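PDB 5CJP: Ras GTPase-activating-like protein IQGAP2 from Homo sapiens, which is an IQGAP-family scaffold that probably binds GTP-loaded Rho-family GTPases through a domain related to the Ras GTPase activators. Local coordinates for residues Y156-T160 against E161-T165; K227-G230 against N231-Y235. All coordinates share one frame; numbering follows the deposited sequence.

Contact 1 of 2, residues Y156-T160 against E161-T165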
ATOM      1  N   TYR E 156     -55.469   7.497 -12.271  1.00129.47           N
ATOM      2  CA  TYR E 156     -54.049   7.518 -11.926  1.00132.40           C
ATOM      3  C   TYR E 156     -53.850   6.768 -10.612  1.00125.28           C
ATOM      4  O   TYR E 156     -53.972   7.363  -9.543  1.00125.97           O
ATOM      5  CB  TYR E 156     -53.590   8.964 -11.754  1.00145.71           C
ATOM      6  CG  TYR E 156     -52.204   9.249 -12.276  1.00158.23           C
ATOM      7  CD1 TYR E 156     -51.098   8.541 -11.811  1.00162.37           C
ATOM      8  CD2 TYR E 156     -52.000  10.246 -13.230  1.00162.58           C
ATOM      9  CE1 TYR E 156     -49.821   8.819 -12.288  1.00162.72           C
ATOM     10  CE2 TYR E 156     -50.731  10.531 -13.713  1.00162.58           C
ATOM     11  CZ  TYR E 156     -49.645   9.816 -13.238  1.00162.80           C
ATOM     12  OH  TYR E 156     -48.388  10.098 -13.719  1.00162.13           O
ATOM     13  N   ASP E 157     -53.552   5.472 -10.708  1.00114.42           N
ATOM     14  CA  ASP E 157     -53.345   4.597  -9.548  1.00102.27           C
ATOM     15  C   ASP E 157     -54.526   3.624  -9.364  1.00 91.52           C
ATOM     16  O   ASP E 157     -55.514   3.939  -8.699  1.00 85.89           O
ATOM     17  CB  ASP E 157     -53.144   5.436  -8.281  1.00106.71           C
ATOM     18  CG  ASP E 157     -52.984   4.600  -7.045  1.00112.19           C
ATOM     19  OD1 ASP E 157     -53.921   3.844  -6.715  1.00116.13           O
ATOM     20  OD2 ASP E 157     -51.921   4.703  -6.399  1.00116.80           O
ATOM     21  N   VAL E 158     -54.408   2.438  -9.955  1.00 81.12           N
ATOM     22  CA  VAL E 158     -55.457   1.428  -9.876  1.00 74.71           C
ATOM     23  C   VAL E 158     -54.944   0.152  -9.193  1.00 73.75           C
ATOM     24  O   VAL E 158     -53.842   0.143  -8.635  1.00 69.70           O
ATOM     25  CB  VAL E 158     -55.980   1.082 -11.297  1.00 72.72           C
ATOM     26  CG1 VAL E 158     -55.063   0.060 -11.975  1.00 70.53           C
ATOM     27  CG2 VAL E 158     -57.410   0.583 -11.219  1.00 71.96           C
ATOM     28  N   THR E 159     -55.747  -0.916  -9.227  1.00 76.23           N
ATOM     29  CA  THR E 159     -55.361  -2.188  -8.612  1.00 81.76           C
ATOM     30  C   THR E 159     -54.904  -3.181  -9.674  1.00 84.53           C
ATOM     31  O   THR E 159     -55.078  -2.948 -10.871  1.00 85.57           O
ATOM     32  CB  THR E 159     -56.527  -2.850  -7.812  1.00 82.41           C
ATOM     33  OG1 THR E 159     -57.436  -3.491  -8.710  1.00 83.53           O
ATOM     34  CG2 THR E 159     -57.283  -1.812  -7.000  1.00 85.75           C
ATOM     35  N   THR E 160     -54.316  -4.286  -9.223  1.00 88.36           N
ATOM     36  CA  THR E 160     -53.827  -5.320 -10.129  1.00 91.87           C
ATOM     37  C   THR E 160     -54.929  -5.805 -11.055  1.00 96.07           C
ATOM     38  O   THR E 160     -54.871  -5.591 -12.264  1.00 97.51           O
ATOM     39  CB  THR E 160     -53.281  -6.541  -9.355  1.00 89.95           C
ATOM     40  OG1 THR E 160     -52.108  -6.166  -8.620  1.00 87.02           O
ATOM     41  CG2 THR E 160     -52.935  -7.667 -10.321  1.00 86.69           C
ATOM     42  N   GLU E 161     -55.930  -6.461 -10.478  1.00100.19           N
ATOM     43  CA  GLU E 161     -57.046  -6.996 -11.244  1.00103.39           C
ATOM     44  C   GLU E 161     -57.550  -6.052 -12.332  1.00101.49           C
ATOM     45  O   GLU E 161     -57.702  -6.448 -13.494  1.00 96.77           O
ATOM     46  CB  GLU E 161     -58.197  -7.365 -10.304  1.00111.22           C
ATOM     47  CG  GLU E 161     -58.554  -6.284  -9.292  1.00124.47           C
ATOM     48  CD  GLU E 161     -59.790  -6.625  -8.473  1.00130.55           C
ATOM     49  OE1 GLU E 161     -60.131  -5.848  -7.555  1.00133.33           O
ATOM     50  OE2 GLU E 161     -60.427  -7.665  -8.746  1.00133.25           O
ATOM     51  N   GLN E 162     -57.800  -4.802 -11.965  1.00104.01           N
ATOM     52  CA  GLN E 162     -58.303  -3.849 -12.938  1.00106.22           C
ATOM     53  C   GLN E 162     -57.246  -3.213 -13.823  1.00106.08           C
ATOM     54  O   GLN E 162     -57.571  -2.546 -14.805  1.00106.24           O
ATOM     55  CB  GLN E 162     -59.157  -2.774 -12.251  1.00108.74           C
ATOM     56  CG  GLN E 162     -58.714  -2.353 -10.864  1.00107.98           C
ATOM     57  CD  GLN E 162     -59.846  -1.698 -10.088  1.00110.07           C
ATOM     58  OE1 GLN E 162     -60.872  -2.326  -9.817  1.00110.36           O
ATOM     59  NE2 GLN E 162     -59.669  -0.430  -9.734  1.00110.73           N
ATOM     60  N   ALA E 163     -55.980  -3.416 -13.491  1.00106.52           N
ATOM     61  CA  ALA E 163     -54.922  -2.865 -14.325  1.00105.30           C
ATOM     62  C   ALA E 163     -54.891  -3.734 -15.579  1.00103.07           C
ATOM     63  O   ALA E 163     -54.490  -3.289 -16.653  1.00101.32           O
ATOM     64  CB  ALA E 163     -53.588  -2.927 -13.602  1.00109.45           C
ATOM     65  N   LEU E 164     -55.336  -4.978 -15.424  1.00 99.31           N
ATOM     66  CA  LEU E 164     -55.378  -5.925 -16.525  1.00 96.28           C
ATOM     67  C   LEU E 164     -56.653  -5.754 -17.338  1.00 99.42           C
ATOM     68  O   LEU E 164     -56.928  -6.536 -18.244  1.00 99.23           O
ATOM     69  CB  LEU E 164     -55.287  -7.363 -16.001  1.00 88.68           C
ATOM     70  CG  LEU E 164     -53.959  -7.760 -15.343  1.00 78.95           C
ATOM     71  CD1 LEU E 164     -53.980  -9.230 -14.972  1.00 74.43           C
ATOM     72  CD2 LEU E 164     -52.812  -7.480 -16.299  1.00 75.05           C
ATOM     73  N   THR E 165     -57.435  -4.731 -17.008  1.00103.93           N
ATOM     74  CA  THR E 165     -58.666  -4.461 -17.741  1.00108.04           C
ATOM     75  C   THR E 165     -58.272  -3.912 -19.098  1.00111.17           C
ATOM     76  O   THR E 165     -58.902  -4.204 -20.112  1.00116.19           O
ATOM     77  CB  THR E 165     -59.543  -3.407 -17.029  1.00107.91           C
ATOM     78  OG1 THR E 165     -60.082  -3.967 -15.825  1.00104.12           O
ATOM     79  CG2 THR E 165     -60.691  -2.957 -17.938  1.00103.39           C
TER
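The flat amide of Gln162 and the branched side chain of Thr159 meet across the start of a short helix. Over one face of that amide stands the Thr159 methyl, its CG2 4.0 Å from Gln162 CD, and Thr159 OG1 leans toward the same face. Val158 CG2 comes in from the side carrying NE2, modelled so close that its exact spacing is doubtful. The carboxylate of Glu161 lies nearly parallel to the amide, about 20° between the planes, but meets Thr159 edge-on: Thr159 OG1 is close to its plane, on the OE1 side, 3.8 Å from Glu161 OE1. The closer touch is on the methylene, Thr159 OG1 to Glu161 CG at 3.1 Å. The Thr159 torsion (chi1 78°) sets OG1 between its own backbone N and carbonyl carbon, facing both long side chains, while CG2 stays beside the N. With an alanine in place of Gln162, the Thr159 methyl would probably lose the flat amide lying against it, and a gap would open there.

Beneath these side chains the backbone closes one tight turn. Thr160 O takes two N-H groups: Ala163 N at 2.7 Å, from well above the carbonyl plane, and Leu164 N at 3.3 Å, nearly in line with the C=O bond. Ala163 N also makes a weak bond to Thr159 O at 2.8 Å. The Ala163 methyl meets Val158 CG1 at 3.7 Å, and both side chains rest on Tyr137 of helix 133-139. Leu164 packs on Leu173 of helix 167-193, whereas Thr159 packs on a polar side chain of a chain of another protein.

Thr159 at the N-cap position, followed by i+3 and i+4 bonds to Thr160 O, makes 160-163 a single helical turn in the helical domain related to the Ras GTPase activators.

Contact 2 of 2, residues K227-G230 against N231-Y235; sequences KIVG and NLLYY
Val229 and Leu233 lie side by side one turn apart on a helix, pointing the same way, with Val229 CG1 3.9 Å from Leu233 CD1. The valine has CG1 anti to its backbone N (chi1 165°), which directs that methyl along the helix toward the leucine. The same two residues share a backbone bond, Leu233 N to Val229 O, at 3.1 Å and almost straight at 176°.

Around this pair the spacing of the bonds changes. Leu232 N reaches Ile228 O at 3.3 Å in the usual i+4 manner, and Asn231 N divides itself weakly between Lys227 O and Ile228 O. Farther on, Gly230 O receives Tyr234 N at 2.8 Å, the donor standing above the carbonyl plane, and also Tyr235 N, a weak i+5 bond of 3.5 Å. That second partner marks a pi-type widening of the helix at 231-235. The two tyrosines appear to match the start of the FLR motif of Ras GTPase activators. The side chain of Tyr235 lies about 5 Å from a bound GTP, stacks on an aromatic side chain of a chain of another protein and bonds through OH to that chain's backbone; Lys227 NZ pairs with an acidic side chain of a chain of another protein.

Other side chains of this part of helix 222-243 pack within the chain: Ile228, Leu232 and Leu233 against helix 200-216, Val229 and Tyr234 against Phe308 of helix 294-311, and Tyr234 also against Leu274 of helix 261-278.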
ATOM      1  N   LYS E 227     -33.034 -28.782  -1.386  1.00 58.06           N
ATOM      2  CA  LYS E 227     -33.499 -27.408  -1.315  1.00 61.16           C
ATOM      3  C   LYS E 227     -32.565 -26.628  -0.396  1.00 59.25           C
ATOM      4  O   LYS E 227     -32.366 -25.418  -0.564  1.00 55.33           O
ATOM      5  CB  LYS E 227     -34.940 -27.344  -0.808  1.00 69.36           C
ATOM      6  CG  LYS E 227     -35.966 -27.710  -1.866  1.00 79.22           C
ATOM      7  CD  LYS E 227     -37.378 -27.516  -1.359  1.00 85.61           C
ATOM      8  CE  LYS E 227     -38.376 -27.557  -2.494  1.00 88.22           C
ATOM      9  NZ  LYS E 227     -39.726 -27.129  -2.038  1.00 89.79           N
ATOM     10  N   ILE E 228     -31.985 -27.334   0.572  1.00 56.13           N
ATOM     11  CA  ILE E 228     -31.043 -26.738   1.509  1.00 53.14           C
ATOM     12  C   ILE E 228     -29.762 -26.459   0.742  1.00 49.58           C
ATOM     13  O   ILE E 228     -29.232 -25.343   0.785  1.00 48.93           O
ATOM     14  CB  ILE E 228     -30.741 -27.698   2.650  1.00 56.23           C
ATOM     15  CG1 ILE E 228     -32.029 -27.952   3.423  1.00 56.66           C
ATOM     16  CG2 ILE E 228     -29.674 -27.132   3.566  1.00 55.81           C
ATOM     17  CD1 ILE E 228     -31.897 -29.056   4.388  1.00 72.65           C
ATOM     18  N   VAL E 229     -29.280 -27.481   0.040  1.00 45.08           N
ATOM     19  CA  VAL E 229     -28.077 -27.369  -0.770  1.00 41.42           C
ATOM     20  C   VAL E 229     -28.236 -26.303  -1.832  1.00 42.57           C
ATOM     21  O   VAL E 229     -27.281 -25.609  -2.171  1.00 45.31           O
ATOM     22  CB  VAL E 229     -27.748 -28.681  -1.470  1.00 39.20           C
ATOM     23  CG1 VAL E 229     -26.727 -28.439  -2.580  1.00 29.83           C
ATOM     24  CG2 VAL E 229     -27.182 -29.665  -0.452  1.00 35.42           C
ATOM     25  N   GLY E 230     -29.441 -26.171  -2.365  1.00 41.54           N
ATOM     26  CA  GLY E 230     -29.669 -25.166  -3.381  1.00 42.04           C
ATOM     27  C   GLY E 230     -29.674 -23.772  -2.787  1.00 42.73           C
ATOM     28  O   GLY E 230     -29.420 -22.800  -3.483  1.00 44.67           O
ATOM     29  N   ASN E 231     -29.986 -23.676  -1.497  1.00 43.86           N
ATOM     30  CA  ASN E 231     -30.014 -22.403  -0.797  1.00 43.06           C
ATOM     31  C   ASN E 231     -28.593 -21.873  -0.727  1.00 43.49           C
ATOM     32  O   ASN E 231     -28.359 -20.694  -0.927  1.00 42.33           O
ATOM     33  CB  ASN E 231     -30.552 -22.583   0.618  1.00 43.69           C
ATOM     34  CG  ASN E 231     -30.380 -21.333   1.469  1.00 39.40           C
ATOM     35  OD1 ASN E 231     -31.067 -20.333   1.272  1.00 38.78           O
ATOM     36  ND2 ASN E 231     -29.444 -21.383   2.409  1.00 37.67           N
ATOM     37  N   LEU E 232     -27.651 -22.764  -0.444  1.00 44.14           N
ATOM     38  CA  LEU E 232     -26.239 -22.406  -0.353  1.00 43.66           C
ATOM     39  C   LEU E 232     -25.653 -22.030  -1.708  1.00 42.48           C
ATOM     40  O   LEU E 232     -25.093 -20.950  -1.877  1.00 40.36           O
ATOM     41  CB  LEU E 232     -25.432 -23.577   0.221  1.00 45.72           C
ATOM     42  CG  LEU E 232     -23.898 -23.515   0.083  1.00 47.06           C
ATOM     43  CD1 LEU E 232     -23.333 -22.301   0.843  1.00 46.63           C
ATOM     44  CD2 LEU E 232     -23.296 -24.806   0.621  1.00 44.20           C
ATOM     45  N   LEU E 233     -25.790 -22.935  -2.669  1.00 43.11           N
ATOM     46  CA  LEU E 233     -25.238 -22.740  -4.003  1.00 41.09           C
ATOM     47  C   LEU E 233     -25.915 -21.667  -4.822  1.00 40.42           C
ATOM     48  O   LEU E 233     -25.247 -20.916  -5.536  1.00 38.11           O
ATOM     49  CB  LEU E 233     -25.274 -24.054  -4.769  1.00 40.66           C
ATOM     50  CG  LEU E 233     -24.485 -25.184  -4.121  1.00 39.29           C
ATOM     51  CD1 LEU E 233     -24.543 -26.393  -5.024  1.00 40.27           C
ATOM     52  CD2 LEU E 233     -23.034 -24.753  -3.895  1.00 38.36           C
ATOM     53  N   TYR E 234     -27.235 -21.583  -4.720  1.00 40.09           N
ATOM     54  CA  TYR E 234     -27.951 -20.597  -5.497  1.00 39.93           C
ATOM     55  C   TYR E 234     -28.345 -19.293  -4.816  1.00 39.78           C
ATOM     56  O   TYR E 234     -27.811 -18.241  -5.143  1.00 39.30           O
ATOM     57  CB  TYR E 234     -29.204 -21.207  -6.151  1.00 40.11           C
ATOM     58  CG  TYR E 234     -29.739 -20.276  -7.201  1.00 39.29           C
ATOM     59  CD1 TYR E 234     -29.012 -20.032  -8.358  1.00 40.77           C
ATOM     60  CD2 TYR E 234     -30.849 -19.477  -6.946  1.00 40.59           C
ATOM     61  CE1 TYR E 234     -29.356 -18.990  -9.232  1.00 42.71           C
ATOM     62  CE2 TYR E 234     -31.199 -18.435  -7.811  1.00 42.06           C
ATOM     63  CZ  TYR E 234     -30.440 -18.196  -8.943  1.00 42.16           C
ATOM     64  OH  TYR E 234     -30.727 -17.121  -9.748  1.00 46.80           O
ATOM     65  N   TYR E 235     -29.295 -19.348  -3.893  1.00 41.58           N
ATOM     66  CA  TYR E 235     -29.768 -18.128  -3.242  1.00 44.82           C
ATOM     67  C   TYR E 235     -28.678 -17.363  -2.513  1.00 47.23           C
ATOM     68  O   TYR E 235     -28.664 -16.145  -2.496  1.00 47.41           O
ATOM     69  CB  TYR E 235     -30.892 -18.450  -2.251  1.00 44.95           C
ATOM     70  CG  TYR E 235     -31.562 -17.220  -1.682  1.00 44.48           C
ATOM     71  CD1 TYR E 235     -32.455 -16.478  -2.448  1.00 43.92           C
ATOM     72  CD2 TYR E 235     -31.275 -16.778  -0.394  1.00 46.89           C
ATOM     73  CE1 TYR E 235     -33.045 -15.335  -1.955  1.00 46.43           C
ATOM     74  CE2 TYR E 235     -31.859 -15.631   0.120  1.00 45.70           C
ATOM     75  CZ  TYR E 235     -32.746 -14.909  -0.664  1.00 48.68           C
ATOM     76  OH  TYR E 235     -33.333 -13.761  -0.167  1.00 47.72           O
TER

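Contact 1 comes first along the chain, and contact 2 opens only after helices 167-193 and 200-216 have passed. Their centres are 36 Å apart and their nearest atoms about 22 Å apart, so they do not touch, although both belong to the region related to the Ras GTPase activators. Contact 2 belongs to the long helix 222-243, its centre about 12 Å from the centre of the chain; the centre of contact 1 lies about 38 Å from that point, around the short surface helix 160-163. Helix 167-193 packs beside contact 1, and helix 200-216 packs beside contact 2. Both contacts include residues that reach a chain of another protein, so core and periphery alike contribute to the assembly.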